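Local atomic coordinates of lipase (Rhizopus chinensis, PDB entry 6A0W), a protein that probably hydrolyses the ester bonds of triacylglycerols, as a fungal class 3 lipase of the alpha/beta-hydrolase superfamily. Residues L192-L197 with T219-H224; A211-V216 with L244-E249; D76-K81 with R96-K101; N91-R96 with Y104-G109. One frame throughout, in Å; residues are numbered along the deposited sequence.

Overall arrangement
All four contacts reach one mixed sheet of the alpha/beta-hydrolase fold. Contacts 3 and 4 come first along the chain and share strand 90-97, which pairs with 78-85 in contact 3 and with 102-108 in contact 4; their centres are about 12 Å apart and Arg96 belongs to both. Contacts 1 and 2 follow, linked by helix 210-218, strand 223-228 and strand 248-252; their centres lie about 13 Å apart, and the two contacts touch where Phe223 O meets Val248 N. Contacts 2 and 4 fall on opposite sides of the chain's centre, about 22 Å between centres. Antiparallel hairpins thus build one flank, while contacts 1 and 2 pack turns and a helix against the other strands.

Contact 1: residues L192-L197 with T219-H224; sequences LSPKNL and TGIPFH
The methyl CD1 of Ile221 is the middle of this contact, in which the turn ahead of strand 197-202 packs against the turn ahead of its parallel neighbour 223-228 in the alpha/beta-hydrolase sheet. With CG1 anti to the carbonyl carbon (chi1 -60°), Ile221 reaches in between two partners: its CD1 lies 3.8 Å from Leu197 CD2 and 3.9 Å from Pro194 CD, the isoleucine crossing the proline at about a right angle. The other branch, Ile221 CG2, rests 3.7 Å from Leu197 O. On the more exposed side, prolines sit on backbone carbonyls: Pro194 CB is 3.3 Å from Gly220 O, and Pro222 CD packs on Leu197 O. No hydrogen bond crosses the interface, so apolar carbons and carbonyl oxygens carry it.

Each side is shaped by its own polar turn. Ser193 OG accepts from Lys195 N in an ST turn, while Ser193 N donates to Asn196 OD1, nearly along the C=O axis, and Asn196 ND2 returns to Arg191 O. Beyond the pair, Tyr186 of helix 173-188 packs on Ile221, and Val166 and Val168 of strand 165-171 pack on Leu197. Gly220, with positive phi, leaves the preceding helix. Thr219 OG1, hydrogen-bonded to Val216 O of that helix, makes a second ST turn: Ile221 N donates to Thr219 OG1 at 3.1 Å.

Contact 2: residues A211-V216 with L244-E249; sequences AFAYYV and LHPGVE. With SO4 (sulfate ion), chain D.
Ala213 and Pro246 form the tight part of this contact, where one side of helix 210-218 lies on the loop leading into strand 248-252. The small methyl of Ala213 points at the loop and lets the backbones close in, with CB 3.6 Å from Leu244 O and 3.8 Å from Pro246 CD. The proline ring packs on the helix backbone, its CB 3.5 Å from Ala213 O. One turn on, Val216 crosses that ring at about a right angle; with CG1 anti to the backbone N (chi1 165°), the methyl comes 3.8 Å from Pro246 CG. Phe223 of the adjacent strand also packs on Pro246, and Met183 of helix 173-188 on Val216, so this part is buried.

Toward the surface the packing thins out. Tyr214 leaves the helix with its CB directed away from the loop, yet its exposed ring swings back, and only CE1 approaches Leu244 CD2, obliquely, at 4.0 Å. Beyond the ring, Tyr214 OH donates to O4 of a sulfate ion at 2.9 Å; Asn210 ND2 also binds this ion, which probably comes from the crystallisation liquor. No hydrogen bond joins the two segments. The arrangement, a helix flanking the sheet and packed on the loop that leads into a strand, fits the layered alpha/beta-hydrolase fold.

Contact 3: residues D76-K81 with R96-K101; sequences DGKLIK and RSDAQK
Asp98 OD2 is gripped by two charged donors, Lys78 NZ at 3.0 Å and Arg96 NH2 at 3.1 Å. The arginine, bent at chi3 (82°), takes the carboxylate side-on, its NE bonding Asp98 OD1 at 2.9 Å while NH2 uses the syn lone pair of OD2; both oxygens lie near the guanidinium plane. Lys78 NZ instead meets OD2 from above the carboxylate plane. The lysine and arginine run side by side, with NZ 3.5 Å from NH2, a like-charge approach that the shared carboxylate probably offsets. Tyr164 OH adds a hydrogen bond to Asp98 OD1, and Gln157 one to Arg96 NH1.

A second carboxylate, Asp76, ties the end of strand 90-97 and the turn after it to its own segment with both syn lone pairs: OD1 takes the hydroxyl of Ser97 at 2.6 Å and OD2 takes Ala99 N at 2.8 Å. Ser97 OG in turn accepts from Gln100 N, an ST motif. A water accepts from Lys78 NZ and Asp98 N. In the backbone, Lys78 and Arg96 exchange two hydrogen bonds as an antiparallel hydrogen-bonded pair, just before the classic beta bulge at Ile80 and Lys81 opposite Ile94, on the outer hairpin of the sheet.

Contact 4: residues N91-R96 with Y104-G109; sequences NGFILR and YVTFRG
Six backbone hydrogen bonds zip strands 91-96 and 104-108 into an antiparallel beta hairpin of the alpha/beta-hydrolase sheet, their axes 4.6 Å apart and 170° between directions. Asn91 with Arg108, Phe93 with Thr106 and Leu95 with Tyr104 are the hydrogen-bonded pairs; the shortest bond runs from Tyr104 N to Leu95 O at 2.6 Å. Between them CA-H...O contacts fill in, as from Ile94 CA to Tyr104 O at 3.2 Å. Gly92 CA and Phe107 CA come within 4.1 Å, which the lack of a side chain on the glycine permits.

Apolar packing lies on both faces. Ile94 CD1 meets Val105 CG2 at 3.7 Å on the face covered by helix 137-160. On the other face, Leu95 CD2 lies alongside Tyr104 CD1, and Phe93, its CG in the crowded position (chi1 65°), turns its ring against Thr106: Thr106 CB sits 3.6 Å from the ring centroid, a CH-pi contact over the face. Thr106 OG1, buried here, has no polar partner in the model.

Stacking of flat polar groups closes the end. The Asn91 amide and Arg108 guanidinium lie 11° from parallel, and Asn91 OD1 is bonded to Thr84 OG1. Asn91 ND2, which also bonds Asp89 OD1, stands over one guanidinium face, 3.2 Å from Arg108 NH2, two donors in a stack and not a hydrogen bond.

Contact 1: residues L192-L197 with T219-H224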
loop_
_atom_site.group_PDB
_atom_site.type_symbol
_atom_site.label_atom_id
_atom_site.label_comp_id
_atom_site.label_asym_id
_atom_site.label_seq_id
_atom_site.Cartn_x
_atom_site.Cartn_y
_atom_site.Cartn_z
ATOM N N LEU A 192 2.843 14.216 -14.459
ATOM C CA LEU A 192 1.929 13.261 -13.842
ATOM C C LEU A 192 0.794 14.018 -13.200
ATOM O O LEU A 192 1.044 15.068 -12.603
ATOM C CB LEU A 192 2.634 12.393 -12.802
ATOM C CG LEU A 192 3.594 11.390 -13.415
ATOM C CD1 LEU A 192 4.461 10.784 -12.318
ATOM C CD2 LEU A 192 2.931 10.334 -14.281
ATOM N N SER A 193 -0.394 13.403 -13.217
ATOM C CA SER A 193 -1.631 13.975 -12.651
ATOM C C SER A 193 -2.610 12.825 -12.385
ATOM O O SER A 193 -2.289 11.682 -12.734
ATOM C CB SER A 193 -2.279 14.927 -13.669
ATOM O OG SER A 193 -2.760 14.207 -14.791
ATOM N N PRO A 194 -3.871 13.143 -12.019
ATOM C CA PRO A 194 -4.860 12.097 -11.801
ATOM C C PRO A 194 -5.186 11.318 -13.038
ATOM O O PRO A 194 -5.524 10.129 -12.914
ATOM C CB PRO A 194 -6.089 12.851 -11.319
ATOM C CG PRO A 194 -5.500 14.010 -10.586
ATOM C CD PRO A 194 -4.322 14.408 -11.423
ATOM N N LYS A 195 -4.811 11.841 -14.199
ATOM C CA LYS A 195 -5.045 11.095 -15.441
ATOM C C LYS A 195 -4.103 9.944 -15.614
ATOM O O LYS A 195 -4.429 9.026 -16.361
ATOM C CB LYS A 195 -4.929 11.986 -16.672
ATOM C CG LYS A 195 -5.853 13.210 -16.663
ATOM C CD LYS A 195 -5.273 14.360 -17.483
ATOM C CE LYS A 195 -5.320 15.679 -16.719
ATOM N NZ LYS A 195 -5.959 16.677 -17.610
ATOM N N ASN A 196 -2.879 10.045 -15.082
ATOM C CA ASN A 196 -1.867 9.053 -15.440
ATOM C C ASN A 196 -1.042 8.550 -14.267
ATOM O O ASN A 196 -0.080 7.815 -14.476
ATOM C CB ASN A 196 -0.965 9.521 -16.593
ATOM C CG ASN A 196 -0.131 10.742 -16.234
ATOM O OD1 ASN A 196 -0.379 11.399 -15.217
ATOM N ND2 ASN A 196 0.763 11.140 -17.157
ATOM N N LEU A 197 -1.485 8.859 -13.045
ATOM C CA LEU A 197 -0.828 8.382 -11.851
ATOM C C LEU A 197 -1.879 7.848 -10.885
ATOM O O LEU A 197 -2.872 8.522 -10.612
ATOM C CB LEU A 197 -0.066 9.520 -11.172
ATOM C CG LEU A 197 0.543 9.271 -9.810
ATOM C CD1 LEU A 197 1.625 8.202 -9.935
ATOM C CD2 LEU A 197 1.149 10.544 -9.257
ATOM N N THR A 219 -5.555 16.147 -3.901
ATOM C CA THR A 219 -4.756 16.030 -5.119
ATOM C C THR A 219 -5.540 15.374 -6.231
ATOM O O THR A 219 -5.099 15.379 -7.410
ATOM C CB THR A 219 -3.459 15.191 -4.921
ATOM O OG1 THR A 219 -3.774 13.818 -4.619
ATOM C CG2 THR A 219 -2.585 15.752 -3.782
ATOM N N GLY A 220 -6.559 14.598 -5.864
ATOM C CA GLY A 220 -7.275 13.799 -6.904
ATOM C C GLY A 220 -6.492 12.609 -7.445
ATOM O O GLY A 220 -6.999 11.873 -8.298
ATOM N N ILE A 221 -5.275 12.365 -6.945
ATOM C CA ILE A 221 -4.575 11.120 -7.316
ATOM C C ILE A 221 -5.319 9.915 -6.698
ATOM O O ILE A 221 -5.442 9.833 -5.471
ATOM C CB ILE A 221 -3.124 11.069 -6.785
ATOM C CG1 ILE A 221 -2.308 12.240 -7.364
ATOM C CG2 ILE A 221 -2.445 9.731 -7.173
ATOM C CD1 ILE A 221 -2.193 12.284 -8.875
ATOM N N PRO A 222 -5.779 8.972 -7.527
ATOM C CA PRO A 222 -6.515 7.827 -6.979
ATOM C C PRO A 222 -5.633 7.004 -6.040
ATOM O O PRO A 222 -4.498 6.702 -6.361
ATOM C CB PRO A 222 -6.868 7.022 -8.243
ATOM C CG PRO A 222 -6.956 8.072 -9.312
ATOM C CD PRO A 222 -5.737 8.906 -9.004
ATOM N N PHE A 223 -6.064 6.887 -4.799
ATOM C CA PHE A 223 -5.370 6.114 -3.799
ATOM C C PHE A 223 -6.286 4.976 -3.333
ATOM O O PHE A 223 -7.261 5.210 -2.632
ATOM C CB PHE A 223 -5.045 7.048 -2.634
ATOM C CG PHE A 223 -4.411 6.377 -1.438
ATOM C CD1 PHE A 223 -3.567 5.299 -1.590
ATOM C CD2 PHE A 223 -4.628 6.861 -0.166
ATOM C CE1 PHE A 223 -2.987 4.711 -0.494
ATOM C CE2 PHE A 223 -4.147 6.197 0.949
ATOM C CZ PHE A 223 -3.248 5.182 0.774
ATOM N N HIS A 224 -5.904 3.744 -3.646
ATOM C CA HIS A 224 -6.735 2.582 -3.347
ATOM C C HIS A 224 -6.152 1.836 -2.162
ATOM O O HIS A 224 -4.965 1.502 -2.162
ATOM C CB HIS A 224 -6.745 1.646 -4.555
ATOM C CG HIS A 224 -7.281 2.266 -5.791
ATOM N ND1 HIS A 224 -8.603 2.139 -6.165
ATOM C CD2 HIS A 224 -6.660 2.934 -6.794
ATOM C CE1 HIS A 224 -8.780 2.765 -7.315
ATOM N NE2 HIS A 224 -7.613 3.227 -7.730
#

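Contact 2: residues A211-V216 with L244-E249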
loop_
_atom_site.group_PDB
_atom_site.type_symbol
_atom_site.label_atom_id
_atom_site.label_comp_id
_atom_site.label_asym_id
_atom_site.label_seq_id
_atom_site.Cartn_x
_atom_site.Cartn_y
_atom_site.Cartn_z
ATOM N N ALA A 211 -4.799 16.534 8.469
ATOM C CA ALA A 211 -4.466 17.486 7.414
ATOM C C ALA A 211 -3.719 16.835 6.239
ATOM O O ALA A 211 -3.884 17.232 5.077
ATOM C CB ALA A 211 -3.672 18.667 8.003
ATOM N N PHE A 212 -2.895 15.832 6.549
ATOM C CA PHE A 212 -2.214 15.078 5.516
ATOM C C PHE A 212 -3.250 14.335 4.646
ATOM O O PHE A 212 -3.170 14.353 3.428
ATOM C CB PHE A 212 -1.198 14.090 6.135
ATOM C CG PHE A 212 -0.623 13.108 5.134
ATOM C CD1 PHE A 212 0.365 13.488 4.257
ATOM C CD2 PHE A 212 -1.054 11.791 5.120
ATOM C CE1 PHE A 212 0.888 12.599 3.332
ATOM C CE2 PHE A 212 -0.557 10.897 4.191
ATOM C CZ PHE A 212 0.452 11.291 3.331
ATOM N N ALA A 213 -4.214 13.715 5.303
ATOM C CA ALA A 213 -5.281 12.955 4.656
ATOM C C ALA A 213 -6.150 13.858 3.769
ATOM O O ALA A 213 -6.396 13.524 2.606
ATOM C CB ALA A 213 -6.127 12.252 5.716
ATOM N N TYR A 214 -6.486 15.052 4.260
ATOM C CA TYR A 214 -7.239 15.995 3.434
ATOM C C TYR A 214 -6.440 16.432 2.236
ATOM O O TYR A 214 -6.979 16.563 1.127
ATOM C CB TYR A 214 -7.699 17.219 4.232
ATOM C CG TYR A 214 -8.441 16.869 5.504
ATOM C CD1 TYR A 214 -9.274 15.766 5.572
ATOM C CD2 TYR A 214 -8.360 17.697 6.613
ATOM C CE1 TYR A 214 -9.982 15.467 6.740
ATOM C CE2 TYR A 214 -9.059 17.424 7.769
ATOM C CZ TYR A 214 -9.838 16.286 7.840
ATOM O OH TYR A 214 -10.506 16.005 9.010
ATOM N N TYR A 215 -5.140 16.640 2.441
ATOM C CA TYR A 215 -4.273 16.994 1.334
ATOM C C TYR A 215 -4.264 15.888 0.270
ATOM O O TYR A 215 -4.317 16.137 -0.935
ATOM C CB TYR A 215 -2.826 17.282 1.831
ATOM C CG TYR A 215 -1.840 17.402 0.686
ATOM C CD1 TYR A 215 -1.878 18.470 -0.184
ATOM C CD2 TYR A 215 -0.936 16.392 0.425
ATOM C CE1 TYR A 215 -1.057 18.527 -1.305
ATOM C CE2 TYR A 215 -0.154 16.413 -0.705
ATOM C CZ TYR A 215 -0.181 17.484 -1.550
ATOM O OH TYR A 215 0.673 17.502 -2.637
ATOM N N VAL A 216 -4.056 14.659 0.706
ATOM C CA VAL A 216 -3.980 13.560 -0.250
ATOM C C VAL A 216 -5.255 13.516 -1.116
ATOM O O VAL A 216 -5.202 13.418 -2.350
ATOM C CB VAL A 216 -3.810 12.223 0.498
ATOM C CG1 VAL A 216 -4.089 11.067 -0.446
ATOM C CG2 VAL A 216 -2.394 12.112 1.050
ATOM N N LEU A 244 -5.119 9.509 10.254
ATOM C CA LEU A 244 -6.362 9.357 9.483
ATOM C C LEU A 244 -6.071 8.851 8.086
ATOM O O LEU A 244 -5.129 9.322 7.473
ATOM C CB LEU A 244 -7.109 10.682 9.392
ATOM C CG LEU A 244 -8.527 10.645 8.821
ATOM C CD1 LEU A 244 -9.452 9.899 9.773
ATOM C CD2 LEU A 244 -9.006 12.089 8.627
ATOM N N HIS A 245 -6.790 7.806 7.644
ATOM C CA HIS A 245 -6.669 7.319 6.259
ATOM C C HIS A 245 -7.463 8.213 5.277
ATOM O O HIS A 245 -8.693 8.231 5.305
ATOM C CB HIS A 245 -7.261 5.909 6.110
ATOM C CG HIS A 245 -6.437 4.794 6.676
ATOM N ND1 HIS A 245 -5.207 4.436 6.149
ATOM C CD2 HIS A 245 -6.785 3.796 7.522
ATOM C CE1 HIS A 245 -4.796 3.319 6.722
ATOM N NE2 HIS A 245 -5.745 2.894 7.541
ATOM N N PRO A 246 -6.797 8.711 4.244
ATOM C CA PRO A 246 -7.446 9.052 3.005
ATOM C C PRO A 246 -7.561 7.846 2.096
ATOM O O PRO A 246 -7.139 6.760 2.460
ATOM C CB PRO A 246 -6.476 10.061 2.410
ATOM C CG PRO A 246 -5.152 9.517 2.829
ATOM C CD PRO A 246 -5.337 8.890 4.160
ATOM N N GLY A 247 -8.070 8.044 0.897
ATOM C CA GLY A 247 -8.200 6.959 -0.051
ATOM C C GLY A 247 -9.518 6.205 0.113
ATOM O O GLY A 247 -10.333 6.464 1.002
ATOM N N VAL A 248 -9.755 5.350 -0.853
ATOM C CA VAL A 248 -10.964 4.570 -0.950
ATOM C C VAL A 248 -10.663 3.109 -0.541
ATOM O O VAL A 248 -9.818 2.415 -1.145
ATOM C CB VAL A 248 -11.457 4.618 -2.406
ATOM C CG1 VAL A 248 -12.634 3.646 -2.598
ATOM C CG2 VAL A 248 -11.812 6.062 -2.796
ATOM N N GLU A 249 -11.296 2.679 0.546
ATOM C CA GLU A 249 -11.118 1.312 1.074
ATOM C C GLU A 249 -11.890 0.257 0.257
ATOM O O GLU A 249 -13.102 0.410 0.046
ATOM C CB GLU A 249 -11.607 1.289 2.531
ATOM C CG GLU A 249 -11.346 -0.051 3.214
ATOM C CD GLU A 249 -11.759 -0.117 4.663
ATOM O OE1 GLU A 249 -12.103 0.925 5.284
ATOM O OE2 GLU A 249 -11.615 -1.241 5.197
HETATM S S SO4 D . -10.276 18.937 11.291
HETATM O O1 SO4 D . -9.062 18.088 11.343
HETATM O O2 SO4 D . -11.061 18.843 12.552
HETATM O O3 SO4 D . -9.826 20.333 11.087
HETATM O O4 SO4 D . -11.178 18.602 10.162
#

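Contact 3: residues D76-K81 with R96-K101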
loop_
_atom_site.group_PDB
_atom_site.type_symbol
_atom_site.label_atom_id
_atom_site.label_comp_id
_atom_site.label_asym_id
_atom_site.label_seq_id
_atom_site.Cartn_x
_atom_site.Cartn_y
_atom_site.Cartn_z
ATOM N N ASP A 76 5.571 -9.557 -19.453
ATOM C CA ASP A 76 6.577 -8.887 -20.269
ATOM C C ASP A 76 7.360 -7.854 -19.456
ATOM O O ASP A 76 8.107 -7.048 -20.019
ATOM C CB ASP A 76 5.909 -8.222 -21.475
ATOM C CG ASP A 76 5.304 -6.856 -21.138
ATOM O OD1 ASP A 76 4.803 -6.641 -19.997
ATOM O OD2 ASP A 76 5.300 -6.000 -22.039
ATOM N N GLY A 77 7.298 -7.938 -18.131
ATOM C CA GLY A 77 7.981 -6.962 -17.292
ATOM C C GLY A 77 9.479 -6.870 -17.549
ATOM O O GLY A 77 10.146 -7.883 -17.705
ATOM N N LYS A 78 10.003 -5.648 -17.478
ATOM C CA LYS A 78 11.443 -5.344 -17.466
ATOM C C LYS A 78 11.819 -4.512 -16.251
ATOM O O LYS A 78 11.331 -3.388 -16.046
ATOM C CB LYS A 78 11.834 -4.521 -18.701
ATOM C CG LYS A 78 12.484 -5.301 -19.825
ATOM C CD LYS A 78 11.511 -5.621 -20.955
ATOM C CE LYS A 78 11.764 -4.749 -22.179
ATOM N NZ LYS A 78 10.502 -4.497 -22.934
ATOM N N LEU A 79 12.703 -5.049 -15.438
ATOM C CA LEU A 79 13.183 -4.346 -14.270
ATOM C C LEU A 79 14.097 -3.227 -14.748
ATOM O O LEU A 79 15.029 -3.476 -15.473
ATOM C CB LEU A 79 13.996 -5.273 -13.376
ATOM C CG LEU A 79 13.160 -5.983 -12.323
ATOM C CD1 LEU A 79 14.070 -7.017 -11.662
ATOM C CD2 LEU A 79 12.556 -5.001 -11.309
ATOM N N ILE A 80 13.855 -2.016 -14.288
ATOM C CA ILE A 80 14.688 -0.882 -14.659
ATOM C C ILE A 80 15.685 -0.617 -13.554
ATOM O O ILE A 80 16.842 -0.394 -13.832
ATOM C CB ILE A 80 13.826 0.379 -14.908
ATOM C CG1 ILE A 80 12.700 0.063 -15.896
ATOM C CG2 ILE A 80 14.672 1.537 -15.442
ATOM C CD1 ILE A 80 13.176 -0.549 -17.197
ATOM N N LYS A 81 15.294 -0.822 -12.300
ATOM C CA LYS A 81 16.160 -0.484 -11.193
ATOM C C LYS A 81 15.610 -1.143 -9.958
ATOM O O LYS A 81 14.408 -1.138 -9.775
ATOM C CB LYS A 81 16.117 1.033 -10.985
ATOM C CG LYS A 81 16.997 1.566 -9.852
ATOM C CD LYS A 81 18.348 1.962 -10.412
ATOM C CE LYS A 81 19.347 2.380 -9.347
ATOM N NZ LYS A 81 18.962 3.614 -8.612
ATOM N N ARG A 96 8.950 -1.753 -16.010
ATOM C CA ARG A 96 8.149 -1.296 -17.114
ATOM C C ARG A 96 7.536 -2.490 -17.855
ATOM O O ARG A 96 8.226 -3.488 -18.149
ATOM C CB ARG A 96 8.995 -0.458 -18.075
ATOM C CG ARG A 96 8.141 0.281 -19.086
ATOM C CD ARG A 96 8.967 1.111 -20.071
ATOM N NE ARG A 96 9.462 0.264 -21.130
ATOM C CZ ARG A 96 10.693 -0.243 -21.215
ATOM N NH1 ARG A 96 11.684 0.190 -20.453
ATOM N NH2 ARG A 96 10.932 -1.158 -22.142
ATOM N N SER A 97 6.253 -2.343 -18.169
ATOM C CA SER A 97 5.527 -3.211 -19.086
ATOM C C SER A 97 5.138 -2.387 -20.310
ATOM O O SER A 97 4.258 -1.511 -20.241
ATOM C CB SER A 97 4.239 -3.736 -18.397
ATOM O OG SER A 97 3.429 -4.493 -19.302
ATOM N N ASP A 98 5.630 -2.787 -21.459
ATOM C CA ASP A 98 5.247 -2.140 -22.676
ATOM C C ASP A 98 3.872 -2.609 -23.061
ATOM O O ASP A 98 3.080 -1.853 -23.521
ATOM C CB ASP A 98 6.242 -2.410 -23.775
ATOM C CG ASP A 98 7.533 -1.724 -23.529
ATOM O OD1 ASP A 98 7.521 -0.591 -23.097
ATOM O OD2 ASP A 98 8.559 -2.326 -23.738
ATOM N N ALA A 99 3.590 -3.867 -22.814
ATOM C CA ALA A 99 2.278 -4.453 -23.151
ATOM C C ALA A 99 1.167 -3.744 -22.377
ATOM O O ALA A 99 0.139 -3.493 -22.958
ATOM C CB ALA A 99 2.295 -5.919 -22.837
ATOM N N GLN A 100 1.388 -3.412 -21.129
ATOM C CA GLN A 100 0.339 -2.754 -20.321
ATOM C C GLN A 100 0.542 -1.241 -20.323
ATOM O O GLN A 100 -0.243 -0.575 -19.680
ATOM C CB GLN A 100 0.379 -3.296 -18.896
ATOM C CG GLN A 100 0.484 -4.807 -18.831
ATOM C CD GLN A 100 0.057 -5.408 -17.517
ATOM O OE1 GLN A 100 0.589 -6.410 -17.078
ATOM N NE2 GLN A 100 -0.945 -4.815 -16.897
ATOM N N LYS A 101 1.554 -0.746 -21.018
ATOM C CA LYS A 101 1.888 0.700 -21.066
ATOM C C LYS A 101 1.919 1.249 -19.637
ATOM O O LYS A 101 1.274 2.246 -19.384
ATOM C CB LYS A 101 0.895 1.443 -21.958
ATOM C CG LYS A 101 1.026 1.141 -23.440
ATOM C CD LYS A 101 0.024 1.866 -24.293
ATOM C CE LYS A 101 0.651 2.932 -25.165
ATOM N NZ LYS A 101 -0.312 3.983 -25.570
HETATM O O HOH W 1 8.191 -4.335 -21.027
#

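Contact 4: residues N91-R96 with Y104-G109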
loop_
_atom_site.group_PDB
_atom_site.type_symbol
_atom_site.label_atom_id
_atom_site.label_comp_id
_atom_site.label_asym_id
_atom_site.label_seq_id
_atom_site.Cartn_x
_atom_site.Cartn_y
_atom_site.Cartn_z
ATOM N N ASN A 91 12.864 -1.601 0.606
ATOM C CA ASN A 91 13.335 -2.102 -0.663
ATOM C C ASN A 91 12.296 -1.734 -1.717
ATOM O O ASN A 91 11.135 -1.537 -1.404
ATOM C CB ASN A 91 13.481 -3.626 -0.610
ATOM C CG ASN A 91 14.508 -4.102 0.421
ATOM O OD1 ASN A 91 15.630 -4.381 0.036
ATOM N ND2 ASN A 91 14.112 -4.267 1.699
ATOM N N GLY A 92 12.697 -1.701 -2.980
ATOM C CA GLY A 92 11.767 -1.433 -4.043
ATOM C C GLY A 92 12.397 -1.557 -5.398
ATOM O O GLY A 92 13.586 -1.884 -5.546
ATOM N N PHE A 93 11.563 -1.329 -6.389
ATOM C CA PHE A 93 11.965 -1.442 -7.755
ATOM C C PHE A 93 11.110 -0.581 -8.665
ATOM O O PHE A 93 10.009 -0.184 -8.302
ATOM C CB PHE A 93 11.943 -2.904 -8.214
ATOM C CG PHE A 93 10.581 -3.549 -8.231
ATOM C CD1 PHE A 93 9.768 -3.447 -9.353
ATOM C CD2 PHE A 93 10.235 -4.478 -7.264
ATOM C CE1 PHE A 93 8.540 -4.088 -9.391
ATOM C CE2 PHE A 93 9.021 -5.156 -7.309
ATOM C CZ PHE A 93 8.180 -4.978 -8.392
ATOM N N ILE A 94 11.608 -0.389 -9.888
ATOM C CA ILE A 94 10.879 0.223 -10.953
ATOM C C ILE A 94 10.885 -0.852 -12.021
ATOM O O ILE A 94 11.940 -1.387 -12.363
ATOM C CB ILE A 94 11.642 1.435 -11.553
ATOM C CG1 ILE A 94 11.967 2.496 -10.499
ATOM C CG2 ILE A 94 10.903 1.987 -12.754
ATOM C CD1 ILE A 94 10.787 2.905 -9.701
ATOM N N LEU A 95 9.744 -1.008 -12.664
ATOM C CA LEU A 95 9.514 -2.020 -13.666
ATOM C C LEU A 95 8.664 -1.393 -14.766
ATOM O O LEU A 95 7.725 -0.644 -14.501
ATOM C CB LEU A 95 8.747 -3.185 -13.031
ATOM C CG LEU A 95 8.361 -4.351 -13.942
ATOM C CD1 LEU A 95 9.523 -5.339 -13.939
ATOM C CD2 LEU A 95 7.101 -5.002 -13.373
ATOM N N ARG A 96 8.950 -1.753 -16.010
ATOM C CA ARG A 96 8.149 -1.296 -17.114
ATOM C C ARG A 96 7.536 -2.490 -17.855
ATOM O O ARG A 96 8.226 -3.488 -18.149
ATOM C CB ARG A 96 8.995 -0.458 -18.075
ATOM C CG ARG A 96 8.141 0.281 -19.086
ATOM C CD ARG A 96 8.967 1.111 -20.071
ATOM N NE ARG A 96 9.462 0.264 -21.130
ATOM C CZ ARG A 96 10.693 -0.243 -21.215
ATOM N NH1 ARG A 96 11.684 0.190 -20.453
ATOM N NH2 ARG A 96 10.932 -1.158 -22.142
ATOM N N TYR A 104 5.858 0.778 -13.287
ATOM C CA TYR A 104 5.509 0.401 -11.903
ATOM C C TYR A 104 6.592 0.871 -10.938
ATOM O O TYR A 104 7.750 0.710 -11.221
ATOM C CB TYR A 104 5.419 -1.116 -11.767
ATOM C CG TYR A 104 4.331 -1.807 -12.544
ATOM C CD1 TYR A 104 4.542 -2.258 -13.827
ATOM C CD2 TYR A 104 3.099 -2.043 -11.973
ATOM C CE1 TYR A 104 3.554 -2.915 -14.527
ATOM C CE2 TYR A 104 2.094 -2.689 -12.659
ATOM C CZ TYR A 104 2.328 -3.136 -13.940
ATOM O OH TYR A 104 1.336 -3.769 -14.616
ATOM N N VAL A 105 6.173 1.455 -9.855
ATOM C CA VAL A 105 7.067 1.843 -8.742
ATOM C C VAL A 105 6.578 0.987 -7.581
ATOM O O VAL A 105 5.469 1.197 -7.172
ATOM C CB VAL A 105 6.996 3.344 -8.424
ATOM C CG1 VAL A 105 7.952 3.695 -7.313
ATOM C CG2 VAL A 105 7.281 4.185 -9.651
ATOM N N THR A 106 7.363 0.058 -7.109
ATOM C CA THR A 106 6.903 -0.873 -6.053
ATOM C C THR A 106 7.802 -0.796 -4.818
ATOM O O THR A 106 9.003 -0.765 -4.992
ATOM C CB THR A 106 6.866 -2.305 -6.604
ATOM O OG1 THR A 106 6.104 -2.344 -7.803
ATOM C CG2 THR A 106 6.315 -3.300 -5.616
ATOM N N PHE A 107 7.226 -0.830 -3.632
ATOM C CA PHE A 107 8.022 -0.778 -2.385
ATOM C C PHE A 107 7.591 -1.849 -1.381
ATOM O O PHE A 107 6.497 -2.379 -1.437
ATOM C CB PHE A 107 7.820 0.547 -1.653
ATOM C CG PHE A 107 8.144 1.790 -2.433
ATOM C CD1 PHE A 107 7.186 2.408 -3.215
ATOM C CD2 PHE A 107 9.401 2.353 -2.373
ATOM C CE1 PHE A 107 7.479 3.560 -3.920
ATOM C CE2 PHE A 107 9.692 3.501 -3.081
ATOM C CZ PHE A 107 8.730 4.103 -3.846
ATOM N N ARG A 108 8.710 -2.369 -0.486
ATOM C CA ARG A 108 8.256 -2.962 0.786
ATOM C C ARG A 108 9.044 -2.328 1.927
ATOM O O ARG A 108 10.161 -1.894 1.699
ATOM C CB ARG A 108 8.433 -4.481 0.783
ATOM C CG ARG A 108 9.882 -4.936 0.713
ATOM C CD ARG A 108 10.057 -6.446 0.661
ATOM N NE ARG A 108 11.464 -6.833 0.619
ATOM C CZ ARG A 108 12.215 -7.029 1.693
ATOM N NH1 ARG A 108 11.695 -6.878 2.904
ATOM N NH2 ARG A 108 13.488 -7.380 1.561
ATOM N N GLY A 109 8.654 -2.705 3.049
ATOM C CA GLY A 109 9.425 -2.484 4.276
ATOM C C GLY A 109 9.883 -3.831 4.799
ATOM O O GLY A 109 10.010 -4.747 4.015
#